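EGF family domain-containing protein (Toxoplasma gondii, PDB 4Z80) binds a peptide of the rhoptry neck protein RON2L1 and probably contributes to the moving junction through which the parasite invades host cells. Local coordinates at residues 153-158 and 208-213; 159-164 and 184-189; 347-352 and 442-447; 353-358 and 403-408. One frame throughout, in Å; residues are numbered along the deposited sequence.

Contact 1: residues 153-158 and 208-213; sequences MYAGYL and EYAFHG
Residues 153-158 and 208-213 make a buried loop-to-loop contact in which one segment's carbonyls are read by the other's N-H groups, in a part of the chain that touches the RON2L1 peptide, probably domain I of the AMA-type PAN fold. Neither segment forms a regular strand where they touch, so the fixing points are discrete. Phe211 N donates to Ala155 O at 2.7 Å, nearly along the C=O axis (170° at the oxygen). Beside this bond the methyls of Ala155 and Ala210 approach to 4.3 Å between their CB atoms.

Phe211 holds its CG anti to the carbonyl carbon, which lays the ring over fully extended Gly156. The CA of Gly156 sits 4.0 Å from the Phe211 ring centroid, over one face and toward the rim, a CH-pi contact. The ring tip goes on to Tyr157, where Phe211 CZ stands 3.4 Å from Tyr157 O.

Outward, Gly156 O is hydrogen-bonded to Tyr220 OH, and Trp266 meets the Phe211 ring. Tyr157 turns its ring away from the contact, and its OH bonds to Ser11 O of the RON2L1 peptide chain, so the loop also contributes a contact to the bound peptide.

The other fixing point is His212. Its CG occupies the crowded position between backbone N and carbonyl carbon (chi1 66°), which swings the imidazole edge-on to two successive carbonyls. His212 NE2 acts as donor and gives its main bond to Tyr154 O, 2.8 Å away and within 2° of the ring plane, and a weak one to Met153 O at 3.0 Å.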
# COMPACT_ATOMS: atom_id res chain seq x y z
N MET A 153 6.26 7.65 -2.47
CA MET A 153 5.94 8.50 -3.60
C MET A 153 6.35 9.94 -3.31
O MET A 153 6.42 10.35 -2.15
CB MET A 153 4.45 8.41 -3.93
CG MET A 153 4.03 9.13 -5.20
SD MET A 153 5.03 8.62 -6.61
CE MET A 153 4.25 9.57 -7.92
N TYR A 154 6.63 10.69 -4.37
CA TYR A 154 6.93 12.12 -4.26
C TYR A 154 5.87 12.82 -3.43
O TYR A 154 4.70 12.45 -3.45
CB TYR A 154 7.03 12.75 -5.65
CG TYR A 154 8.00 12.02 -6.56
CD1 TYR A 154 9.37 12.05 -6.31
CD2 TYR A 154 7.55 11.30 -7.65
CE1 TYR A 154 10.26 11.38 -7.13
CE2 TYR A 154 8.43 10.63 -8.48
CZ TYR A 154 9.78 10.67 -8.21
OH TYR A 154 10.67 10.01 -9.04
N ALA A 155 6.29 13.84 -2.69
CA ALA A 155 5.39 14.51 -1.77
C ALA A 155 4.22 15.20 -2.47
O ALA A 155 3.12 15.27 -1.93
CB ALA A 155 6.15 15.53 -0.95
N GLY A 156 4.48 15.72 -3.65
CA GLY A 156 3.46 16.44 -4.39
C GLY A 156 4.00 16.86 -5.74
O GLY A 156 5.16 16.60 -6.07
N TYR A 157 3.15 17.51 -6.53
CA TYR A 157 3.53 17.95 -7.87
C TYR A 157 2.60 19.10 -8.27
O TYR A 157 1.38 18.99 -8.14
CB TYR A 157 3.44 16.79 -8.87
CG TYR A 157 3.67 17.21 -10.30
CD1 TYR A 157 4.91 17.68 -10.73
CD2 TYR A 157 2.64 17.15 -11.23
CE1 TYR A 157 5.11 18.08 -12.04
CE2 TYR A 157 2.83 17.55 -12.54
CZ TYR A 157 4.06 18.01 -12.93
OH TYR A 157 4.23 18.41 -14.24
N LEU A 158 3.20 20.20 -8.73
CA LEU A 158 2.51 21.48 -8.98
C LEU A 158 1.94 22.02 -7.67
O LEU A 158 2.07 21.40 -6.63
CB LEU A 158 1.41 21.32 -10.04
CG LEU A 158 1.88 20.70 -11.36
CD1 LEU A 158 0.72 20.52 -12.33
CD2 LEU A 158 2.99 21.52 -11.99
N GLU A 208 3.73 25.13 2.75
CA GLU A 208 4.02 23.82 2.16
C GLU A 208 3.30 22.71 2.90
O GLU A 208 3.39 22.60 4.12
CB GLU A 208 5.53 23.56 2.17
CG GLU A 208 5.93 22.24 1.51
CD GLU A 208 7.40 21.90 1.73
OE1 GLU A 208 8.17 22.78 2.15
OE2 GLU A 208 7.77 20.73 1.48
N TYR A 209 2.59 21.87 2.14
CA TYR A 209 1.97 20.66 2.67
C TYR A 209 2.47 19.47 1.85
O TYR A 209 3.66 19.40 1.54
CB TYR A 209 0.44 20.78 2.65
CG TYR A 209 -0.09 21.86 3.57
CD1 TYR A 209 -0.04 21.70 4.95
CD2 TYR A 209 -0.62 23.04 3.06
CE1 TYR A 209 -0.52 22.68 5.80
CE2 TYR A 209 -1.10 24.02 3.91
CZ TYR A 209 -1.05 23.84 5.28
OH TYR A 209 -1.52 24.81 6.13
N ALA A 210 1.57 18.56 1.50
CA ALA A 210 1.93 17.36 0.74
C ALA A 210 0.65 16.68 0.30
O ALA A 210 -0.39 16.86 0.93
CB ALA A 210 2.75 16.42 1.59
N PHE A 211 0.71 15.90 -0.78
CA PHE A 211 -0.45 15.12 -1.19
C PHE A 211 -0.68 13.89 -0.30
O PHE A 211 -1.77 13.31 -0.31
CB PHE A 211 -0.32 14.65 -2.64
CG PHE A 211 -0.40 15.75 -3.68
CD1 PHE A 211 -0.83 17.03 -3.36
CD2 PHE A 211 -0.04 15.48 -4.99
CE1 PHE A 211 -0.90 18.01 -4.34
CE2 PHE A 211 -0.10 16.46 -5.96
CZ PHE A 211 -0.53 17.73 -5.64
N HIS A 212 0.34 13.50 0.46
CA HIS A 212 0.27 12.34 1.35
C HIS A 212 1.38 12.44 2.39
O HIS A 212 2.35 13.16 2.20
CB HIS A 212 0.41 11.04 0.56
CG HIS A 212 1.75 10.88 -0.08
ND1 HIS A 212 2.69 9.98 0.38
CD2 HIS A 212 2.31 11.52 -1.13
CE1 HIS A 212 3.77 10.06 -0.37
NE2 HIS A 212 3.57 10.99 -1.29
N GLY A 213 1.22 11.72 3.50
CA GLY A 213 2.21 11.71 4.56
C GLY A 213 1.98 12.78 5.60
O GLY A 213 1.18 13.70 5.39

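Contact 2: residues 159-164 and 184-189; sequences THCPYN and NFVTES
Two torsions and a cis peptide set up this contact, in which strand 160-161 and the turn after it pack on the loop between helix 165-172 and strand 192-193. Cys161 carries SG anti to its backbone N (chi1 178°), and Val186 puts CG2 anti to its own N while CG1 takes the crowded place between N and carbonyl carbon (chi1 57°). The cis bond before Pro162 then turns the proline ring toward 184-189. Val186 CG2 is the atom that does the touching: it lies 3.4 Å from Cys161 O and 3.7 Å from Cys161 SG, so one methyl covers both the carbonyl and the sulfur of the same residue. Next along, Pro162 presents its ring CH2 groups to backbone, with Pro162 CD 3.4 Å from Thr187 O and Pro162 CG 3.8 Å from Glu188 N.

Val186 also packs on Cys265 and on Cys261 of helix 252-262. Val186 and Thr187 together face Asn190 in a classic beta bulge, where Thr187 OG1 accepts from Asn190 N.

No hydrogen bond passes between the segments. The contact therefore rests on van der Waals packing of a methyl and a proline ring, while covalent restraint comes from the Cys161-Cys265 disulfide, one half of which lies in the contact.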
# COMPACT_ATOMS: atom_id res chain seq x y z
N THR A 159 1.34 23.21 -7.70
CA THR A 159 0.89 23.81 -6.45
C THR A 159 -0.27 23.04 -5.82
O THR A 159 -0.42 23.02 -4.60
CB THR A 159 0.45 25.29 -6.63
OG1 THR A 159 -0.53 25.38 -7.67
CG2 THR A 159 1.64 26.16 -6.96
N HIS A 160 -1.08 22.40 -6.65
CA HIS A 160 -2.26 21.69 -6.16
C HIS A 160 -2.79 20.76 -7.24
O HIS A 160 -2.42 20.87 -8.41
CB HIS A 160 -3.34 22.68 -5.71
CG HIS A 160 -3.86 23.54 -6.82
ND1 HIS A 160 -3.15 24.62 -7.32
CD2 HIS A 160 -5.00 23.49 -7.54
CE1 HIS A 160 -3.83 25.18 -8.29
NE2 HIS A 160 -4.97 24.52 -8.45
N CYS A 161 -3.65 19.84 -6.82
CA CYS A 161 -4.25 18.87 -7.71
C CYS A 161 -5.77 18.87 -7.51
O CYS A 161 -6.24 18.78 -6.38
CB CYS A 161 -3.68 17.48 -7.42
SG CYS A 161 -4.43 16.21 -8.46
N PRO A 162 -6.55 18.98 -8.60
CA PRO A 162 -6.15 19.14 -10.00
C PRO A 162 -5.63 20.55 -10.27
O PRO A 162 -6.29 21.51 -9.87
CB PRO A 162 -7.45 18.88 -10.77
CG PRO A 162 -8.52 19.32 -9.83
CD PRO A 162 -8.02 18.94 -8.46
N TYR A 163 -4.47 20.68 -10.91
CA TYR A 163 -3.87 22.00 -11.06
C TYR A 163 -4.70 22.90 -11.98
O TYR A 163 -4.77 24.11 -11.76
CB TYR A 163 -2.43 21.91 -11.59
CG TYR A 163 -1.86 23.28 -11.90
CD1 TYR A 163 -1.38 24.10 -10.88
CD2 TYR A 163 -1.85 23.78 -13.19
CE1 TYR A 163 -0.89 25.36 -11.14
CE2 TYR A 163 -1.35 25.04 -13.47
CZ TYR A 163 -0.87 25.82 -12.45
OH TYR A 163 -0.39 27.08 -12.74
N ASN A 164 -5.30 22.33 -13.01
CA ASN A 164 -6.21 23.09 -13.87
C ASN A 164 -7.47 22.29 -14.17
O ASN A 164 -7.55 21.11 -13.84
CB ASN A 164 -5.50 23.52 -15.17
CG ASN A 164 -5.14 22.35 -16.07
OD1 ASN A 164 -5.93 21.44 -16.28
ND2 ASN A 164 -3.95 22.40 -16.65
N ASN A 184 -13.80 13.79 -3.03
CA ASN A 184 -14.26 15.17 -2.94
C ASN A 184 -13.20 16.11 -2.39
O ASN A 184 -13.43 17.32 -2.29
CB ASN A 184 -15.54 15.25 -2.09
CG ASN A 184 -15.34 14.80 -0.65
OD1 ASN A 184 -14.22 14.55 -0.21
ND2 ASN A 184 -16.44 14.71 0.08
N PHE A 185 -12.03 15.57 -2.06
CA PHE A 185 -10.92 16.33 -1.51
C PHE A 185 -9.87 16.60 -2.59
O PHE A 185 -8.80 17.13 -2.30
CB PHE A 185 -10.28 15.58 -0.35
CG PHE A 185 -9.83 14.19 -0.73
CD1 PHE A 185 -10.71 13.13 -0.66
CD2 PHE A 185 -8.55 13.97 -1.21
CE1 PHE A 185 -10.32 11.86 -1.04
CE2 PHE A 185 -8.15 12.71 -1.58
CZ PHE A 185 -9.03 11.65 -1.50
N VAL A 186 -10.18 16.24 -3.83
CA VAL A 186 -9.27 16.49 -4.93
C VAL A 186 -10.10 16.80 -6.19
O VAL A 186 -10.07 16.08 -7.19
CB VAL A 186 -8.28 15.29 -5.11
CG1 VAL A 186 -9.02 13.98 -5.34
CG2 VAL A 186 -7.26 15.56 -6.19
N THR A 187 -10.85 17.90 -6.12
CA THR A 187 -11.69 18.35 -7.23
C THR A 187 -11.39 19.80 -7.58
O THR A 187 -10.62 20.47 -6.89
CB THR A 187 -13.18 18.23 -6.91
OG1 THR A 187 -13.50 19.17 -5.88
CG2 THR A 187 -13.53 16.82 -6.43
N GLU A 188 -12.01 20.27 -8.66
CA GLU A 188 -11.94 21.68 -9.06
C GLU A 188 -12.23 22.62 -7.91
O GLU A 188 -11.51 23.59 -7.68
CB GLU A 188 -12.95 21.96 -10.17
CG GLU A 188 -12.42 21.89 -11.57
CD GLU A 188 -13.46 22.34 -12.58
OE1 GLU A 188 -13.97 23.48 -12.43
OE2 GLU A 188 -13.78 21.57 -13.50
N SER A 189 -13.33 22.34 -7.20
CA SER A 189 -13.83 23.23 -6.17
C SER A 189 -13.17 23.01 -4.82
O SER A 189 -13.27 23.85 -3.93
CB SER A 189 -15.35 23.07 -6.04
OG SER A 189 -15.69 21.73 -5.74

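Contact 3: residues 347-352 and 442-447; sequences REPLKN and TTMAFT
Three backbone hydrogen bonds make the first shell between residues 347-352 and strand 443-447. Leu350 and Ala445 form an antiparallel hydrogen-bonded pair: Leu350 N reaches Ala445 O at 2.9 Å and an almost straight 177°, and Ala445 N returns the bond to Leu350 O at 2.9 Å. Both donors lie in the plane of the carbonyl they meet. One step on, Lys351 and Met444 are a non-hydrogen-bonded pair, after which Asn352 N donates to Thr443 O at 2.8 Å. That last bond is bent to 132°, with the donor above the carbonyl plane, where the chain turns a corner at 351-352.

Side chains fill in around this backbone. The Pro349 ring runs alongside the Phe446 side chain in the same direction; Pro349 CB stands over a face of the Phe446 ring, 4.2 Å from its centroid, a CH-pi contact, and Pro349 CG touches Phe446 CE2 at 3.5 Å. Met444 leaves its backbone with CG anti to N and then bends at chi3 (-68°), laying SD 3.9 Å from Pro349 CB. Leu350 and Ala445 share a face of the pairing, CB to CB at 4.2 Å.

Further out, Phe446 rests on Ala378 and Leu385 of helix 378-387, and Leu350 meets Leu437. The Asn352 amide nitrogen ND2 bonds to Ser440 O, which helps to hold the corner. Strand 443-447 is one of the two edge strands of its four-stranded antiparallel sheet within the chain, and 347-352 pairs briefly along it; sheet and packed helix are consistent with a PAN domain, probably domain II.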
# COMPACT_ATOMS: atom_id res chain seq x y z
N ARG A 347 -6.02 -7.20 12.57
CA ARG A 347 -4.60 -6.98 12.77
C ARG A 347 -3.97 -7.98 13.73
O ARG A 347 -2.87 -8.48 13.49
CB ARG A 347 -4.37 -5.56 13.29
CG ARG A 347 -2.92 -5.20 13.53
CD ARG A 347 -2.81 -3.75 13.92
NE ARG A 347 -3.26 -3.57 15.29
CZ ARG A 347 -2.46 -3.39 16.34
NH1 ARG A 347 -1.14 -3.34 16.20
NH2 ARG A 347 -2.99 -3.25 17.54
N GLU A 348 -4.66 -8.26 14.83
CA GLU A 348 -4.06 -9.02 15.90
C GLU A 348 -4.18 -10.53 15.71
O GLU A 348 -5.21 -11.01 15.25
CB GLU A 348 -4.70 -8.65 17.24
CG GLU A 348 -4.71 -7.15 17.54
CD GLU A 348 -5.94 -6.42 17.02
OE1 GLU A 348 -6.74 -7.00 16.26
OE2 GLU A 348 -6.11 -5.23 17.39
N PRO A 349 -3.14 -11.28 16.11
CA PRO A 349 -3.34 -12.72 16.22
C PRO A 349 -4.44 -13.04 17.22
O PRO A 349 -4.79 -12.17 18.02
CB PRO A 349 -1.98 -13.24 16.70
CG PRO A 349 -1.02 -12.19 16.39
CD PRO A 349 -1.77 -10.89 16.48
N LEU A 350 -4.95 -14.26 17.18
CA LEU A 350 -6.04 -14.65 18.07
C LEU A 350 -5.48 -15.50 19.21
O LEU A 350 -5.00 -16.61 18.99
CB LEU A 350 -7.12 -15.39 17.30
CG LEU A 350 -7.66 -14.70 16.04
CD1 LEU A 350 -8.59 -15.63 15.31
CD2 LEU A 350 -8.36 -13.39 16.41
N LYS A 351 -5.55 -14.99 20.43
CA LYS A 351 -4.99 -15.72 21.56
C LYS A 351 -5.91 -16.86 22.00
O LYS A 351 -7.14 -16.78 21.91
CB LYS A 351 -4.71 -14.79 22.74
CG LYS A 351 -5.94 -14.19 23.40
CD LYS A 351 -5.55 -13.48 24.69
CE LYS A 351 -6.76 -12.88 25.38
NZ LYS A 351 -6.38 -12.29 26.69
N ASN A 352 -5.27 -17.94 22.44
CA ASN A 352 -5.93 -19.03 23.14
C ASN A 352 -6.97 -19.75 22.30
O ASN A 352 -7.94 -20.26 22.83
CB ASN A 352 -6.57 -18.50 24.43
CG ASN A 352 -5.55 -17.98 25.42
OD1 ASN A 352 -5.57 -16.81 25.79
ND2 ASN A 352 -4.65 -18.86 25.86
N THR A 442 -2.86 -22.95 25.63
CA THR A 442 -1.47 -22.92 25.18
C THR A 442 -1.31 -22.65 23.69
O THR A 442 -0.25 -22.91 23.13
CB THR A 442 -0.76 -24.24 25.53
OG1 THR A 442 -1.48 -25.34 24.97
CG2 THR A 442 -0.68 -24.41 27.05
N THR A 443 -2.34 -22.08 23.06
CA THR A 443 -2.29 -21.87 21.61
C THR A 443 -2.56 -20.42 21.19
O THR A 443 -3.05 -19.60 21.95
CB THR A 443 -3.29 -22.78 20.89
OG1 THR A 443 -4.63 -22.37 21.21
CG2 THR A 443 -3.09 -24.22 21.31
N MET A 444 -2.21 -20.14 19.93
CA MET A 444 -2.44 -18.84 19.31
C MET A 444 -2.64 -19.09 17.83
O MET A 444 -1.95 -19.93 17.25
CB MET A 444 -1.26 -17.89 19.54
CG MET A 444 -1.44 -16.49 18.93
SD MET A 444 -0.18 -15.35 19.47
CE MET A 444 -0.59 -15.18 21.21
N ALA A 445 -3.58 -18.37 17.23
CA ALA A 445 -3.93 -18.55 15.82
C ALA A 445 -3.52 -17.34 15.00
O ALA A 445 -3.82 -16.20 15.37
CB ALA A 445 -5.42 -18.82 15.68
N PHE A 446 -2.85 -17.60 13.88
CA PHE A 446 -2.39 -16.59 12.94
C PHE A 446 -3.02 -16.78 11.56
O PHE A 446 -3.34 -17.91 11.18
CB PHE A 446 -0.87 -16.64 12.76
CG PHE A 446 -0.07 -16.30 13.99
CD1 PHE A 446 0.22 -17.28 14.94
CD2 PHE A 446 0.43 -15.02 14.19
CE1 PHE A 446 0.97 -16.97 16.07
CE2 PHE A 446 1.19 -14.72 15.31
CZ PHE A 446 1.45 -15.69 16.25
N THR A 447 -3.17 -15.68 10.82
CA THR A 447 -3.40 -15.75 9.38
C THR A 447 -2.24 -15.07 8.65
O THR A 447 -1.44 -14.35 9.24
CB THR A 447 -4.72 -15.08 8.90
OG1 THR A 447 -4.54 -13.66 8.77
CG2 THR A 447 -5.89 -15.42 9.81

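Contact 4: residues 353-358 and 403-408; sequences VRWGVV and YHWATF
Trp355 NE1 is the best-held side-chain polar atom here, and two carbonyls grip it. One is Ala406 O, 2.9 Å from Trp355 NE1 and at the indole edge near its plane; the other is Phe446 O on strand 443-447, next to 405-410 in its sheet. Both bonds are weak, the first bent to 130°, as expected when one N-H is shared between two acceptors. Trp355 reaches this place with CG anti to its carbonyl carbon, which projects the indole toward strand 405-408.

One face of the indole is used as well. Trp405 CB sits 3.8 Å from the centroid of the Trp355 five-membered ring and only 13° off the normal, a CH-pi contact. From there the Trp405 indole carries its edge toward the Trp355 six-membered ring in a T-shaped pair, centroids 5.0 Å apart. Trp405 NE1 bonds outside the contact, to Phe19 O, and Phe19 itself packs edge-to-face with Trp355.

At the other end the side chains of Thr407 and Trp355 run past one another antiparallel. A water links the two residues, 2.8 Å from Trp355 O, to which it donates, and 2.7 Å from Thr407 OG1. Thr407 CG2 lies 4.0 Å from Arg354 CG, across an oblique crossing; the guanidinium goes elsewhere, to a salt bridge with Glu468.

The segment axes approach to 6.5 Å and their directions differ by 134°. No backbone hydrogen bond joins them: strands 353-359 and 405-410 belong to two different antiparallel sheets, packed through a tryptophan pair in what is probably the second PAN domain.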
# COMPACT_ATOMS: atom_id res chain seq x y z
N VAL A 353 -6.74 -19.83 20.99
CA VAL A 353 -7.63 -20.60 20.13
C VAL A 353 -6.85 -21.36 19.07
O VAL A 353 -5.70 -21.03 18.78
CB VAL A 353 -8.70 -19.72 19.45
CG1 VAL A 353 -9.76 -19.28 20.47
CG2 VAL A 353 -8.06 -18.52 18.75
N ARG A 354 -7.52 -22.38 18.53
CA ARG A 354 -6.99 -23.25 17.48
C ARG A 354 -7.95 -23.28 16.29
O ARG A 354 -9.16 -23.42 16.48
CB ARG A 354 -6.81 -24.68 18.00
CG ARG A 354 -6.04 -24.83 19.30
CD ARG A 354 -6.47 -26.08 20.06
NE ARG A 354 -6.23 -27.31 19.31
CZ ARG A 354 -6.73 -28.50 19.64
NH1 ARG A 354 -7.52 -28.63 20.70
NH2 ARG A 354 -6.46 -29.56 18.90
N TRP A 355 -7.45 -23.17 15.06
CA TRP A 355 -8.32 -23.25 13.88
C TRP A 355 -8.99 -24.61 13.76
O TRP A 355 -8.34 -25.64 13.93
CB TRP A 355 -7.53 -23.01 12.58
CG TRP A 355 -6.84 -21.68 12.49
CD1 TRP A 355 -5.50 -21.44 12.58
CD2 TRP A 355 -7.47 -20.41 12.29
NE1 TRP A 355 -5.25 -20.10 12.45
CE2 TRP A 355 -6.44 -19.44 12.27
CE3 TRP A 355 -8.79 -19.99 12.12
CZ2 TRP A 355 -6.69 -18.09 12.10
CZ3 TRP A 355 -9.04 -18.65 11.95
CH2 TRP A 355 -8.00 -17.71 11.94
N GLY A 356 -10.28 -24.61 13.42
CA GLY A 356 -10.99 -25.86 13.21
C GLY A 356 -12.08 -25.79 12.16
O GLY A 356 -12.30 -24.75 11.53
N VAL A 357 -12.75 -26.92 11.97
CA VAL A 357 -13.94 -27.00 11.12
C VAL A 357 -15.05 -27.64 11.95
O VAL A 357 -14.78 -28.33 12.92
CB VAL A 357 -13.68 -27.81 9.83
CG1 VAL A 357 -12.66 -27.09 8.95
CG2 VAL A 357 -13.24 -29.23 10.15
N VAL A 358 -16.30 -27.40 11.58
CA VAL A 358 -17.41 -27.87 12.40
C VAL A 358 -17.51 -29.39 12.31
O VAL A 358 -17.30 -29.97 11.25
CB VAL A 358 -18.74 -27.21 11.97
CG1 VAL A 358 -19.92 -27.82 12.73
CG2 VAL A 358 -18.70 -25.71 12.23
N TYR A 403 -0.52 -21.77 2.38
CA TYR A 403 -0.89 -21.76 3.79
C TYR A 403 -1.35 -20.36 4.20
O TYR A 403 -0.58 -19.41 4.08
CB TYR A 403 0.28 -22.16 4.69
CG TYR A 403 1.01 -23.45 4.35
CD1 TYR A 403 0.38 -24.49 3.67
CD2 TYR A 403 2.33 -23.62 4.73
CE1 TYR A 403 1.07 -25.66 3.37
CE2 TYR A 403 3.02 -24.78 4.44
CZ TYR A 403 2.39 -25.78 3.77
OH TYR A 403 3.13 -26.92 3.49
N HIS A 404 -2.57 -20.23 4.71
CA HIS A 404 -3.06 -18.92 5.15
C HIS A 404 -3.46 -18.88 6.61
O HIS A 404 -3.81 -17.81 7.12
CB HIS A 404 -4.24 -18.48 4.30
CG HIS A 404 -3.84 -18.21 2.89
ND1 HIS A 404 -3.01 -17.16 2.55
CD2 HIS A 404 -4.08 -18.89 1.75
CE1 HIS A 404 -2.79 -17.20 1.24
NE2 HIS A 404 -3.42 -18.24 0.74
N TRP A 405 -3.39 -20.03 7.28
CA TRP A 405 -3.78 -20.16 8.68
C TRP A 405 -2.75 -21.03 9.37
O TRP A 405 -2.34 -22.05 8.81
CB TRP A 405 -5.17 -20.79 8.82
CG TRP A 405 -6.19 -20.14 7.94
CD1 TRP A 405 -7.01 -19.09 8.27
CD2 TRP A 405 -6.48 -20.46 6.57
NE1 TRP A 405 -7.79 -18.75 7.19
CE2 TRP A 405 -7.48 -19.57 6.13
CE3 TRP A 405 -5.99 -21.41 5.67
CZ2 TRP A 405 -8.01 -19.61 4.85
CZ3 TRP A 405 -6.51 -21.45 4.40
CH2 TRP A 405 -7.50 -20.56 3.99
N ALA A 406 -2.34 -20.63 10.57
CA ALA A 406 -1.47 -21.45 11.39
C ALA A 406 -1.94 -21.44 12.84
O ALA A 406 -2.46 -20.43 13.33
CB ALA A 406 -0.04 -20.98 11.32
N THR A 407 -1.75 -22.56 13.52
CA THR A 407 -1.98 -22.67 14.95
C THR A 407 -0.65 -22.92 15.60
O THR A 407 0.04 -23.89 15.25
CB THR A 407 -2.95 -23.83 15.31
OG1 THR A 407 -4.25 -23.57 14.76
CG2 THR A 407 -3.06 -24.01 16.83
N PHE A 408 -0.29 -22.04 16.52
CA PHE A 408 0.90 -22.20 17.33
C PHE A 408 0.53 -22.87 18.64
O PHE A 408 -0.41 -22.44 19.30
CB PHE A 408 1.57 -20.86 17.59
CG PHE A 408 2.78 -20.95 18.47
CD1 PHE A 408 3.99 -21.36 17.95
CD2 PHE A 408 2.71 -20.60 19.81
CE1 PHE A 408 5.12 -21.44 18.74
CE2 PHE A 408 3.84 -20.67 20.61
CZ PHE A 408 5.04 -21.09 20.08
O HOH W 1 -5.71 -25.88 14.77

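Overall arrangement
The four contacts form two distant pairs, on opposite sides of the chain's centre: contacts 1 and 2 lie 13 Å apart between centres, contacts 3 and 4 only 9 Å. All are largely buried, though contact 2 reaches the surface at Glu188. In the first pair, loops dominate, the RON2L1 peptide lies within reach, and Phe211 CZ meets Cys161 CB at 3.6 Å, joining contact 1, held mainly by hydrogen bonds, to apolar contact 2. In the second pair strands dominate. Strands 443-447 and 405-410 are sheet neighbours, with a probable hydrogen bond from Phe408 N to Met444 O at 2.8 Å. Contact 3 pairs backbones at a sheet edge, whereas contact 4 packs side chains between sheets.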